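Local coordinates for glucosamine-6-phosphate deaminase (Bacillus subtilis, PDB 2BKX), which is a bacterial enzyme with an alpha/beta fold related to the Rossmann type, at residues 1-15 and 229-241. Numbering follows the deposited sequence.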
loop_
_atom_site.group_PDB
_atom_site.type_symbol
_atom_site.label_atom_id
_atom_site.label_comp_id
_atom_site.label_asym_id
_atom_site.label_seq_id
_atom_site.Cartn_x
_atom_site.Cartn_y
_atom_site.Cartn_z
ATOM N N MET A 1 5.910 -17.687 -0.018
ATOM C CA MET A 1 5.781 -16.445 -0.886
ATOM C C MET A 1 5.855 -16.847 -2.350
ATOM O O MET A 1 6.779 -17.583 -2.734
ATOM C CB MET A 1 6.940 -15.546 -0.556
ATOM C CG MET A 1 6.990 -14.249 -1.198
ATOM S SD MET A 1 8.473 -13.346 -0.615
ATOM C CE MET A 1 7.982 -12.930 1.016
ATOM N N LYS A 2 4.904 -16.404 -3.183
ATOM C CA LYS A 2 4.958 -16.623 -4.647
ATOM C C LYS A 2 5.540 -15.406 -5.334
ATOM O O LYS A 2 5.003 -14.330 -5.197
ATOM C CB LYS A 2 3.561 -16.933 -5.205
ATOM C CG LYS A 2 3.462 -17.069 -6.723
ATOM C CD LYS A 2 2.027 -17.378 -7.174
ATOM C CE LYS A 2 1.866 -17.464 -8.702
ATOM N NZ LYS A 2 3.182 -17.595 -9.377
ATOM N N VAL A 3 6.653 -15.576 -6.023
ATOM C CA VAL A 3 7.308 -14.482 -6.727
ATOM C C VAL A 3 7.091 -14.647 -8.203
ATOM O O VAL A 3 7.381 -15.700 -8.761
ATOM C CB VAL A 3 8.819 -14.416 -6.391
ATOM C CG1 VAL A 3 9.481 -13.245 -7.083
ATOM C CG2 VAL A 3 9.018 -14.315 -4.893
ATOM N N MET A 4 6.576 -13.602 -8.845
ATOM C CA MET A 4 6.253 -13.624 -10.275
ATOM C C MET A 4 7.048 -12.477 -10.942
ATOM O O MET A 4 6.785 -11.300 -10.659
ATOM C CB MET A 4 4.762 -13.320 -10.404
ATOM C CG MET A 4 3.867 -14.338 -11.073
ATOM S SD MET A 4 3.176 -13.605 -12.596
ATOM C CE MET A 4 1.894 -14.781 -12.994
ATOM N N GLU A 5 8.019 -12.792 -11.797
ATOM C CA GLU A 5 8.701 -11.780 -12.582
ATOM C C GLU A 5 7.786 -11.410 -13.742
ATOM O O GLU A 5 7.158 -12.259 -14.385
ATOM C CB GLU A 5 10.083 -12.248 -13.103
ATOM C CG GLU A 5 11.067 -11.061 -13.335
ATOM C CD GLU A 5 12.523 -11.504 -13.605
ATOM O OE1 GLU A 5 13.118 -12.233 -12.775
ATOM O OE2 GLU A 5 13.065 -11.073 -14.643
ATOM N N CYS A 6 7.683 -10.112 -13.966
ATOM C CA CYS A 6 6.852 -9.506 -15.008
ATOM C C CYS A 6 7.794 -8.849 -15.996
ATOM O O CYS A 6 8.777 -8.245 -15.598
ATOM C CB CYS A 6 5.933 -8.433 -14.387
ATOM S SG CYS A 6 4.816 -9.157 -13.136
ATOM N N GLN A 7 7.462 -8.913 -17.284
ATOM C CA GLN A 7 8.327 -8.385 -18.331
ATOM C C GLN A 7 8.401 -6.864 -18.303
ATOM O O GLN A 7 9.440 -6.270 -18.632
ATOM C CB GLN A 7 7.776 -8.814 -19.698
ATOM C CG GLN A 7 8.747 -9.513 -20.584
ATOM C CD GLN A 7 8.098 -10.030 -21.888
ATOM O OE1 GLN A 7 8.352 -9.498 -22.964
ATOM N NE2 GLN A 7 7.231 -11.051 -21.767
ATOM N N THR A 8 7.289 -6.237 -17.918
ATOM C CA THR A 8 7.143 -4.808 -17.953
ATOM C C THR A 8 6.268 -4.357 -16.787
ATOM O O THR A 8 5.511 -5.152 -16.222
ATOM C CB THR A 8 6.431 -4.325 -19.236
ATOM O OG1 THR A 8 5.109 -4.870 -19.244
ATOM C CG2 THR A 8 7.150 -4.780 -20.487
ATOM N N TYR A 9 6.335 -3.060 -16.496
ATOM C CA TYR A 9 5.420 -2.408 -15.554
ATOM C C TYR A 9 3.954 -2.602 -15.981
ATOM O O TYR A 9 3.061 -2.762 -15.152
ATOM C CB TYR A 9 5.760 -0.922 -15.457
ATOM C CG TYR A 9 4.894 -0.158 -14.492
ATOM C CD1 TYR A 9 5.036 -0.322 -13.144
ATOM C CD2 TYR A 9 3.912 0.697 -14.937
ATOM C CE1 TYR A 9 4.231 0.372 -12.247
ATOM C CE2 TYR A 9 3.097 1.380 -14.082
ATOM C CZ TYR A 9 3.274 1.246 -12.723
ATOM O OH TYR A 9 2.462 1.934 -11.843
ATOM N N GLU A 10 3.695 -2.553 -17.282
ATOM C CA GLU A 10 2.341 -2.665 -17.776
ATOM C C GLU A 10 1.795 -4.079 -17.497
ATOM O O GLU A 10 0.645 -4.258 -17.114
ATOM C CB GLU A 10 2.316 -2.363 -19.275
ATOM C CG GLU A 10 2.533 -0.936 -19.661
ATOM C CD GLU A 10 3.951 -0.443 -19.582
ATOM O OE1 GLU A 10 4.904 -1.245 -19.419
ATOM O OE2 GLU A 10 4.107 0.787 -19.741
ATOM N N GLU A 11 2.637 -5.081 -17.638
ATOM C CA GLU A 11 2.226 -6.458 -17.324
ATOM C C GLU A 11 2.015 -6.631 -15.813
ATOM O O GLU A 11 1.030 -7.243 -15.375
ATOM C CB GLU A 11 3.222 -7.515 -17.831
ATOM C CG GLU A 11 2.680 -8.910 -17.619
ATOM C CD GLU A 11 3.614 -10.045 -17.927
ATOM O OE1 GLU A 11 3.066 -11.143 -18.233
ATOM O OE2 GLU A 11 4.852 -9.886 -17.808
ATOM N N LEU A 12 2.900 -6.074 -14.996
ATOM C CA LEU A 12 2.720 -6.091 -13.543
ATOM C C LEU A 12 1.382 -5.490 -13.166
ATOM O O LEU A 12 0.631 -6.038 -12.360
ATOM C CB LEU A 12 3.884 -5.348 -12.886
ATOM C CG LEU A 12 3.812 -5.076 -11.372
ATOM C CD1 LEU A 12 5.245 -4.985 -10.812
ATOM C CD2 LEU A 12 3.019 -3.861 -10.989
ATOM N N SER A 13 1.063 -4.364 -13.796
ATOM C CA SER A 13 -0.172 -3.678 -13.511
ATOM C C SER A 13 -1.407 -4.460 -13.961
ATOM O O SER A 13 -2.436 -4.443 -13.259
ATOM C CB SER A 13 -0.139 -2.315 -14.206
ATOM O OG SER A 13 0.907 -1.483 -13.677
ATOM N N GLN A 14 -1.319 -5.124 -15.119
ATOM C CA GLN A 14 -2.408 -5.974 -15.576
ATOM C C GLN A 14 -2.688 -7.101 -14.591
ATOM O O GLN A 14 -3.850 -7.384 -14.249
ATOM C CB GLN A 14 -2.076 -6.540 -16.972
ATOM C CG GLN A 14 -3.108 -7.542 -17.532
ATOM C CD GLN A 14 -2.554 -8.572 -18.541
ATOM O OE1 GLN A 14 -3.277 -9.004 -19.464
ATOM N NE2 GLN A 14 -1.313 -9.002 -18.350
ATOM N N ILE A 15 -1.641 -7.797 -14.206
ATOM C CA ILE A 15 -1.765 -8.941 -13.306
ATOM C C ILE A 15 -2.290 -8.494 -11.943
ATOM O O ILE A 15 -3.187 -9.114 -11.385
ATOM C CB ILE A 15 -0.411 -9.684 -13.167
ATOM C CG1 ILE A 15 -0.020 -10.258 -14.517
ATOM C CG2 ILE A 15 -0.516 -10.770 -12.101
ATOM C CD1 ILE A 15 1.365 -10.850 -14.599
ATOM N N VAL A 229 1.200 -14.690 0.189
ATOM C CA VAL A 229 1.857 -13.499 -0.326
ATOM C C VAL A 229 2.240 -13.719 -1.770
ATOM O O VAL A 229 2.933 -14.687 -2.094
ATOM C CB VAL A 229 3.135 -13.166 0.470
ATOM C CG1 VAL A 229 3.811 -11.922 -0.072
ATOM C CG2 VAL A 229 2.819 -12.985 1.931
ATOM N N THR A 230 1.834 -12.795 -2.644
ATOM C CA THR A 230 2.256 -12.798 -4.028
ATOM C C THR A 230 3.075 -11.531 -4.220
ATOM O O THR A 230 2.658 -10.454 -3.841
ATOM C CB THR A 230 1.058 -12.803 -4.948
ATOM O OG1 THR A 230 0.313 -13.991 -4.724
ATOM C CG2 THR A 230 1.415 -12.699 -6.432
ATOM N N VAL A 231 4.229 -11.670 -4.862
ATOM C CA VAL A 231 5.139 -10.551 -5.110
ATOM C C VAL A 231 5.341 -10.443 -6.611
ATOM O O VAL A 231 5.856 -11.386 -7.240
ATOM C CB VAL A 231 6.517 -10.730 -4.413
ATOM C CG1 VAL A 231 7.339 -9.489 -4.609
ATOM C CG2 VAL A 231 6.382 -11.110 -2.954
ATOM N N LEU A 232 4.953 -9.298 -7.176
ATOM C CA LEU A 232 5.117 -9.044 -8.597
ATOM C C LEU A 232 6.303 -8.123 -8.760
ATOM O O LEU A 232 6.336 -7.056 -8.139
ATOM C CB LEU A 232 3.862 -8.438 -9.208
ATOM C CG LEU A 232 2.570 -9.212 -9.030
ATOM C CD1 LEU A 232 1.447 -8.430 -9.725
ATOM C CD2 LEU A 232 2.639 -10.626 -9.508
ATOM N N ILE A 233 7.282 -8.532 -9.588
ATOM C CA ILE A 233 8.532 -7.773 -9.715
ATOM C C ILE A 233 8.818 -7.595 -11.189
ATOM O O ILE A 233 8.907 -8.589 -11.901
ATOM C CB ILE A 233 9.689 -8.535 -9.072
ATOM C CG1 ILE A 233 9.342 -8.940 -7.614
ATOM C CG2 ILE A 233 10.953 -7.705 -9.070
ATOM C CD1 ILE A 233 10.356 -9.852 -6.902
ATOM N N ASP A 234 8.964 -6.359 -11.643
ATOM C CA ASP A 234 9.340 -6.155 -13.041
ATOM C C ASP A 234 10.835 -6.370 -13.273
ATOM O O ASP A 234 11.596 -6.588 -12.340
ATOM C CB ASP A 234 8.785 -4.876 -13.625
ATOM C CG ASP A 234 9.450 -3.627 -13.143
ATOM O OD1 ASP A 234 10.524 -3.661 -12.489
ATOM O OD2 ASP A 234 8.893 -2.555 -13.479
ATOM N N ARG A 235 11.256 -6.378 -14.539
ATOM C CA ARG A 235 12.633 -6.769 -14.913
ATOM C C ARG A 235 13.659 -5.870 -14.251
ATOM O O ARG A 235 14.668 -6.312 -13.738
ATOM C CB ARG A 235 12.799 -6.776 -16.441
ATOM C CG ARG A 235 11.894 -7.749 -17.100
ATOM C CD ARG A 235 12.257 -9.190 -16.863
ATOM N NE ARG A 235 11.106 -10.071 -17.070
ATOM C CZ ARG A 235 11.153 -11.399 -17.113
ATOM N NH1 ARG A 235 10.025 -12.085 -17.308
ATOM N NH2 ARG A 235 12.305 -12.046 -16.943
ATOM N N GLU A 236 13.395 -4.588 -14.217
ATOM C CA GLU A 236 14.320 -3.644 -13.641
ATOM C C GLU A 236 14.476 -3.864 -12.136
ATOM O O GLU A 236 15.566 -3.761 -11.576
ATOM C CB GLU A 236 13.854 -2.228 -13.955
ATOM C CG GLU A 236 14.060 -1.823 -15.432
ATOM C CD GLU A 236 13.176 -2.579 -16.409
ATOM O OE1 GLU A 236 12.003 -2.870 -16.066
ATOM O OE2 GLU A 236 13.646 -2.892 -17.547
ATOM N N ALA A 237 13.376 -4.170 -11.472
ATOM C CA ALA A 237 13.424 -4.432 -10.042
ATOM C C ALA A 237 14.091 -5.757 -9.706
ATOM O O ALA A 237 14.571 -5.911 -8.589
ATOM C CB ALA A 237 12.028 -4.380 -9.485
ATOM N N ALA A 238 14.122 -6.682 -10.668
ATOM C CA ALA A 238 14.676 -8.028 -10.467
ATOM C C ALA A 238 16.163 -8.132 -10.786
ATOM O O ALA A 238 16.733 -9.204 -10.639
ATOM C CB ALA A 238 13.917 -9.062 -11.307
ATOM N N SER A 239 16.774 -7.017 -11.167
ATOM C CA SER A 239 18.117 -7.029 -11.776
ATOM C C SER A 239 19.265 -7.395 -10.852
ATOM O O SER A 239 20.363 -7.711 -11.322
ATOM C CB SER A 239 18.389 -5.689 -12.479
ATOM O OG SER A 239 18.381 -4.559 -11.601
ATOM N N LEU A 240 19.054 -7.352 -9.539
ATOM C CA LEU A 240 20.097 -7.691 -8.566
ATOM C C LEU A 240 19.701 -8.876 -7.715
ATOM O O LEU A 240 20.243 -9.064 -6.634
ATOM C CB LEU A 240 20.458 -6.492 -7.687
ATOM C CG LEU A 240 20.959 -5.263 -8.399
ATOM C CD1 LEU A 240 21.178 -4.148 -7.439
ATOM C CD2 LEU A 240 22.286 -5.571 -9.124
ATOM N N ARG A 241 18.778 -9.692 -8.195
ATOM C CA ARG A 241 18.295 -10.788 -7.351
ATOM C C ARG A 241 19.443 -11.768 -7.088
ATOM O O ARG A 241 20.398 -11.824 -7.860
ATOM C CB ARG A 241 17.075 -11.461 -7.963
ATOM C CG ARG A 241 17.371 -12.203 -9.217
ATOM C CD ARG A 241 16.089 -12.746 -9.816
ATOM N NE ARG A 241 15.384 -13.675 -8.930
ATOM C CZ ARG A 241 14.114 -14.058 -9.104
ATOM N NH1 ARG A 241 13.402 -13.586 -10.128
ATOM N NH2 ARG A 241 13.554 -14.904 -8.246
HETATM O O HOH W 1 3.117 -16.814 0.918
HETATM O O HOH W 2 10.744 -3.669 -18.441
#
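One carboxylate, that of E5, holds two arginines from the chain's C-terminal end. Its OE2 forms a salt bridge to R235 NH2 at 2.6 Å, and its OE1 a second to R241 NH1 at 3.0 Å. The two guanidinium groups meet it differently: R241 lies edge-on, with OE1 in its plane, whereas R235 turns its plane 66° from the carboxylate and lays one face over E5 CG. Glutamate suits the place because its chain, extended beyond CG, passes the methyl of A238 and still reaches both arginines. Strands 2-6 and 229-234 run parallel, joined by five backbone hydrogen bonds from K2 N–V229 O to C6 N–I233 O. On the face with E5, V3 CG1 meets I233 CD1 at 3.5 Å. On the other face, L232 CD2 packs on M4 CB at 3.5 Å and L232 CD1 on I15 CG2 of the helix at 3.9 Å, while L12 covers L232 CB. D234 OD1 accepts from A237 N, an Asx motif, and also from G199 N; its OD2 bonds to S198 OG. With strand 193-197 flanking 229-234, strand 2-6 forms a parallel edge, and its chain continues into a helix packed on the sheet, as in Rossmann-like alpha/beta folds.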